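Local coordinates for In2-1 family protein, glutathione transferase lambda3 (Populus trichocarpa, PDB 4PQI) that binds glutathione and, as a Lambda-class glutathione transferase, probably catalyses glutathione-dependent thiol-transfer reactions, at residues 137-140 and 141-144; 212-215 and 216-219. All coordinates share one frame; numbering follows the deposited sequence.

Interaction 1 (137-140 and 141-144); sequences TVYT and AFKG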
ATOM      1  N   THR A 137     -10.875  10.856   6.150  1.00 40.96           N
ATOM      2  CA  THR A 137     -11.127  11.283   7.515  1.00 38.98           C
ATOM      3  C   THR A 137      -9.835  11.716   8.219  1.00 41.26           C
ATOM      4  O   THR A 137      -9.770  12.830   8.758  1.00 45.12           O
ATOM      5  CB  THR A 137     -11.837  10.168   8.335  1.00 42.23           C
ATOM      6  OG1 THR A 137     -13.077   9.826   7.700  1.00 44.93           O
ATOM      7  CG2 THR A 137     -12.131  10.649   9.735  1.00 40.07           C
ATOM      8  N   VAL A 138      -8.817  10.850   8.213  1.00 38.88           N
ATOM      9  CA  VAL A 138      -7.582  11.137   8.954  1.00 43.06           C
ATOM     10  C   VAL A 138      -6.769  12.284   8.333  1.00 43.95           C
ATOM     11  O   VAL A 138      -6.282  13.161   9.043  1.00 46.28           O
ATOM     12  CB  VAL A 138      -6.679   9.895   9.139  1.00 41.03           C
ATOM     13  CG1 VAL A 138      -5.480  10.240  10.030  1.00 42.75           C
ATOM     14  CG2 VAL A 138      -7.444   8.745   9.763  1.00 43.21           C
ATOM     15  N   TYR A 139      -6.641  12.287   7.008  1.00 43.82           N
ATOM     16  CA  TYR A 139      -5.833  13.307   6.342  1.00 45.34           C
ATOM     17  C   TYR A 139      -6.438  14.709   6.387  1.00 49.29           C
ATOM     18  O   TYR A 139      -5.763  15.693   6.090  1.00 52.16           O
ATOM     19  CB  TYR A 139      -5.476  12.888   4.909  1.00 40.41           C
ATOM     20  CG  TYR A 139      -4.343  11.882   4.856  1.00 44.13           C
ATOM     21  CD1 TYR A 139      -3.019  12.304   4.842  1.00 47.40           C
ATOM     22  CD2 TYR A 139      -4.593  10.512   4.834  1.00 46.53           C
ATOM     23  CE1 TYR A 139      -1.979  11.393   4.791  1.00 48.97           C
ATOM     24  CE2 TYR A 139      -3.548   9.587   4.796  1.00 47.36           C
ATOM     25  CZ  TYR A 139      -2.245  10.040   4.772  1.00 48.40           C
ATOM     26  OH  TYR A 139      -1.195   9.150   4.731  1.00 51.23           O
ATOM     27  N   THR A 140      -7.700  14.809   6.787  1.00 51.60           N
ATOM     28  CA  THR A 140      -8.327  16.113   6.975  1.00 49.11           C
ATOM     29  C   THR A 140      -8.476  16.460   8.457  1.00 50.66           C
ATOM     30  O   THR A 140      -9.188  17.397   8.810  1.00 55.23           O
ATOM     31  CB  THR A 140      -9.718  16.184   6.299  1.00 53.97           C
ATOM     32  OG1 THR A 140     -10.567  15.154   6.825  1.00 53.71           O
ATOM     33  CG2 THR A 140      -9.591  15.998   4.797  1.00 53.89           C
ATOM     34  N   ALA A 141      -7.802  15.707   9.320  1.00 45.79           N
ATOM     35  CA  ALA A 141      -7.978  15.876  10.766  1.00 47.55           C
ATOM     36  C   ALA A 141      -6.834  16.641  11.452  1.00 50.66           C
ATOM     37  O   ALA A 141      -6.901  16.929  12.654  1.00 53.25           O
ATOM     38  CB  ALA A 141      -8.168  14.520  11.422  1.00 45.58           C
ATOM     39  N   PHE A 142      -5.798  16.976  10.685  1.00 48.22           N
ATOM     40  CA  PHE A 142      -4.556  17.490  11.256  1.00 51.57           C
ATOM     41  C   PHE A 142      -4.717  18.818  11.967  1.00 58.86           C
ATOM     42  O   PHE A 142      -3.947  19.128  12.878  1.00 64.65           O
ATOM     43  CB  PHE A 142      -3.457  17.578  10.196  1.00 51.83           C
ATOM     44  CG  PHE A 142      -3.145  16.265   9.555  1.00 53.91           C
ATOM     45  CD1 PHE A 142      -3.178  15.095  10.295  1.00 54.37           C
ATOM     46  CD2 PHE A 142      -2.855  16.191   8.205  1.00 53.29           C
ATOM     47  CE1 PHE A 142      -2.908  13.881   9.702  1.00 51.40           C
ATOM     48  CE2 PHE A 142      -2.586  14.976   7.602  1.00 49.18           C
ATOM     49  CZ  PHE A 142      -2.613  13.821   8.349  1.00 49.21           C
ATOM     50  N   LYS A 143      -5.716  19.600  11.570  1.00 61.74           N
ATOM     51  CA  LYS A 143      -5.910  20.922  12.170  1.00 68.37           C
ATOM     52  C   LYS A 143      -6.915  20.928  13.324  1.00 67.93           C
ATOM     53  O   LYS A 143      -7.190  21.973  13.898  1.00 67.67           O
ATOM     54  CB  LYS A 143      -6.303  21.963  11.111  1.00 71.59           C
ATOM     55  CG  LYS A 143      -5.186  22.306  10.128  1.00 74.74           C
ATOM     56  CD  LYS A 143      -5.492  23.581   9.349  1.00 81.19           C
ATOM     57  CE  LYS A 143      -4.396  23.906   8.336  1.00 83.12           C
ATOM     58  NZ  LYS A 143      -4.362  22.940   7.196  1.00 80.64           N
ATOM     59  N   GLY A 144      -7.456  19.763  13.670  1.00 65.33           N
ATOM     60  CA  GLY A 144      -8.480  19.709  14.695  1.00 68.23           C
ATOM     61  C   GLY A 144      -8.120  18.832  15.875  1.00 70.24           C
ATOM     62  O   GLY A 144      -6.976  18.396  16.014  1.00 70.52           O
TER
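Ala141 N donates to Val138 O at 3.0 Å, with an N-H...O angle of 152°, a bond to the carbonyl three positions earlier that brings the chain off the last turn of helix 118-139 in the all-helical C-terminal domain of the GST fold. Directly after it, Ala141 to Gly144 form a type I beta turn, closed by Gly144 N to Ala141 O at 3.1 Å.

Phe142, second in this turn, lies against the end of the helix. Its CG is anti to the carbonyl carbon (chi1 -59°), and one ring face lies over backbone, with Val138 O 3.5 Å from the ring plane and nearer its rim than its centre, and Tyr139 C on the same side. The side chains of Tyr139 and Phe142 point the same way, but their ring planes meet obliquely at 77°, neither stacked nor edge-to-face. Phe192 and Phe239 meet the Phe142 ring edge-to-face, and Tyr139 OH is hydrogen-bonded to Tyr235 OH. Ala141 CB sits 3.3 Å from Val138 O. Between the two rings, the closest approach is Tyr139 CD1 to Phe142 CZ, 3.8 Å.

Interaction 2 (212-215 and 216-219); sequences IEEV and NKIE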
ATOM      1  N   ILE A 212      -0.442  -4.112  13.380  1.00 42.69           N
ATOM      2  CA  ILE A 212       0.795  -3.461  12.919  1.00 42.69           C
ATOM      3  C   ILE A 212       2.024  -4.343  13.147  1.00 48.30           C
ATOM      4  O   ILE A 212       2.858  -4.518  12.247  1.00 48.64           O
ATOM      5  CB  ILE A 212       0.999  -2.075  13.571  1.00 42.80           C
ATOM      6  CG1 ILE A 212      -0.101  -1.121  13.119  1.00 41.03           C
ATOM      7  CG2 ILE A 212       2.353  -1.481  13.172  1.00 45.87           C
ATOM      8  CD1 ILE A 212      -0.176   0.153  13.921  1.00 44.95           C
ATOM      9  N   GLU A 213       2.119  -4.913  14.346  1.00 42.64           N
ATOM     10  CA  GLU A 213       3.208  -5.804  14.687  1.00 47.40           C
ATOM     11  C   GLU A 213       3.263  -7.011  13.757  1.00 43.31           C
ATOM     12  O   GLU A 213       4.339  -7.409  13.311  1.00 41.42           O
ATOM     13  CB  GLU A 213       3.050  -6.271  16.134  1.00 51.25           C
ATOM     14  CG  GLU A 213       4.259  -6.925  16.739  1.00 63.44           C
ATOM     15  CD  GLU A 213       4.057  -7.209  18.222  1.00 72.03           C
ATOM     16  OE1 GLU A 213       3.077  -6.686  18.802  1.00 72.57           O
ATOM     17  OE2 GLU A 213       4.871  -7.957  18.803  1.00 79.87           O
ATOM     18  N   GLU A 214       2.108  -7.597  13.463  1.00 40.49           N
ATOM     19  CA  GLU A 214       2.087  -8.832  12.690  1.00 43.55           C
ATOM     20  C   GLU A 214       2.343  -8.580  11.199  1.00 43.43           C
ATOM     21  O   GLU A 214       2.998  -9.386  10.528  1.00 45.85           O
ATOM     22  CB  GLU A 214       0.767  -9.582  12.888  1.00 46.31           C
ATOM     23  CG  GLU A 214       0.553 -10.101  14.322  1.00 51.98           C
ATOM     24  CD  GLU A 214       1.365 -11.350  14.638  1.00 58.94           C
ATOM     25  OE1 GLU A 214       1.966 -11.940  13.715  1.00 60.83           O
ATOM     26  OE2 GLU A 214       1.399 -11.744  15.820  1.00 66.52           O
ATOM     27  N   VAL A 215       1.821  -7.477  10.677  1.00 42.02           N
ATOM     28  CA  VAL A 215       2.096  -7.127   9.284  1.00 42.30           C
ATOM     29  C   VAL A 215       3.599  -6.851   9.152  1.00 46.33           C
ATOM     30  O   VAL A 215       4.237  -7.243   8.166  1.00 47.31           O
ATOM     31  CB  VAL A 215       1.218  -5.941   8.791  1.00 39.88           C
ATOM     32  CG1 VAL A 215       1.760  -5.358   7.467  1.00 43.85           C
ATOM     33  CG2 VAL A 215      -0.229  -6.387   8.640  1.00 40.02           C
ATOM     34  N   ASN A 216       4.180  -6.240  10.181  1.00 45.94           N
ATOM     35  CA  ASN A 216       5.602  -5.928  10.158  1.00 48.13           C
ATOM     36  C   ASN A 216       6.582  -7.109  10.238  1.00 50.39           C
ATOM     37  O   ASN A 216       7.785  -6.918  10.047  1.00 49.90           O
ATOM     38  CB  ASN A 216       5.958  -4.882  11.220  1.00 52.40           C
ATOM     39  CG  ASN A 216       5.861  -3.464  10.690  1.00 50.19           C
ATOM     40  OD1 ASN A 216       6.795  -2.957  10.073  1.00 48.38           O
ATOM     41  ND2 ASN A 216       4.724  -2.823  10.919  1.00 47.14           N
ATOM     42  N   LYS A 217       6.085  -8.313  10.511  1.00 57.69           N
ATOM     43  CA  LYS A 217       6.942  -9.502  10.488  1.00 33.75           C
ATOM     44  C   LYS A 217       7.145 -10.011   9.053  1.00 38.68           C
ATOM     45  O   LYS A 217       8.013 -10.853   8.780  1.00 46.51           O
ATOM     46  CB  LYS A 217       6.346 -10.627  11.340  1.00 39.78           C
ATOM     47  CG  LYS A 217       6.112 -10.263  12.798  1.00 44.25           C
ATOM     48  CD  LYS A 217       5.557 -11.467  13.561  1.00 47.88           C
ATOM     49  CE  LYS A 217       4.992 -11.065  14.919  1.00 53.35           C
ATOM     50  NZ  LYS A 217       4.396 -12.249  15.626  1.00 54.35           N
ATOM     51  N   ILE A 218       6.345  -9.490   8.136  1.00 63.17           N
ATOM     52  CA  ILE A 218       6.338 -10.005   6.780  1.00 53.61           C
ATOM     53  C   ILE A 218       7.374  -9.309   5.898  1.00 49.87           C
ATOM     54  O   ILE A 218       7.297  -8.105   5.666  1.00 49.43           O
ATOM     55  CB  ILE A 218       4.927  -9.888   6.174  1.00 47.84           C
ATOM     56  CG1 ILE A 218       3.907 -10.585   7.087  1.00 45.62           C
ATOM     57  CG2 ILE A 218       4.898 -10.449   4.751  1.00 45.55           C
ATOM     58  CD1 ILE A 218       2.475 -10.323   6.706  1.00 46.26           C
ATOM     59  N   GLU A 219       8.337 -10.085   5.411  1.00 50.82           N
ATOM     60  CA  GLU A 219       9.434  -9.570   4.591  1.00 53.50           C
ATOM     61  C   GLU A 219       8.948  -8.796   3.363  1.00 47.91           C
ATOM     62  O   GLU A 219       9.524  -7.769   3.007  1.00 47.72           O
ATOM     63  CB  GLU A 219      10.348 -10.712   4.143  1.00 58.76           C
ATOM     64  CG  GLU A 219      11.077 -11.410   5.277  1.00 67.80           C
ATOM     65  CD  GLU A 219      11.979 -10.465   6.050  1.00 75.42           C
ATOM     66  OE1 GLU A 219      12.453  -9.470   5.457  1.00 76.34           O
ATOM     67  OE2 GLU A 219      12.204 -10.708   7.256  1.00 80.87           O
TER
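Asn216 lays its side-chain amide alongside Ile212, one helical turn back, and ND2 donates to Ile212 O at 2.8 Å. The bond is nearly straight (165°) and its acceptor lies in the amide plane, 3° out of it. ND2 also touches Ile212 CG2 at 3.5 Å. Asn216 N reaches the same oxygen at 3.0 Å but from the opposite face of the carbonyl plane, so two N-H groups of one residue grip a single acceptor. Lys225 NZ is hydrogen-bonded to OD1; with both ends of the amide engaged, its rotation is probably fixed.

Glu214 and Lys217 run side by side in the same direction. The glutamate chain bends at chi2 (-77°), whereas the lysine is extended beyond CG, and with these shapes Lys217 NZ lies 3.0 Å from Glu214 OE2, with OE1 almost as near. The ammonium forms a salt bridge with the carboxylate, though each hydrogen bond is weak. Replacing Glu214 with an alanine would probably leave the Lys217 ammonium without its carboxylate mate and its long chain freer to turn.

On the backbone, Lys217 N bonds to Glu214 O at 3.3 Å, and Ile218 N to Val215 O at 3.1 Å. Ile218 CG1 rests 3.5 Å from Val215 O, while its side chain also meets Phe175 and Asp8. These two successive i to i-3 bonds mark the end of helix 206-215 passing through a type I beta turn, Val215 to Ile218, whose last residue is the N-cap of helix 219-222: a tight turn joining two consecutive helices of the all-helical GST C-terminal domain.

Overall arrangement
Both contacts lie where a helix of the C-terminal domain gives way to a turn, and they come in series along the chain: interaction 1 closes helix 118-139, and interaction 2 leads from helix 206-215 to helix 219-222. Their centres are 26 Å apart and their nearest atoms about 12 Å, so they do not touch. Helix 177-197 is common to them: Tyr139 packs on its Phe185 and Leu189, while Ile212 packs on Val186 and Asn190, and Val215 on Ile183. The Tyr139 side chain is about 9 Å from the bound glutathione, and that of Glu214 about 10 Å from a calcium ion. Both helix ends thus pack against helix 177-197, within one helical domain.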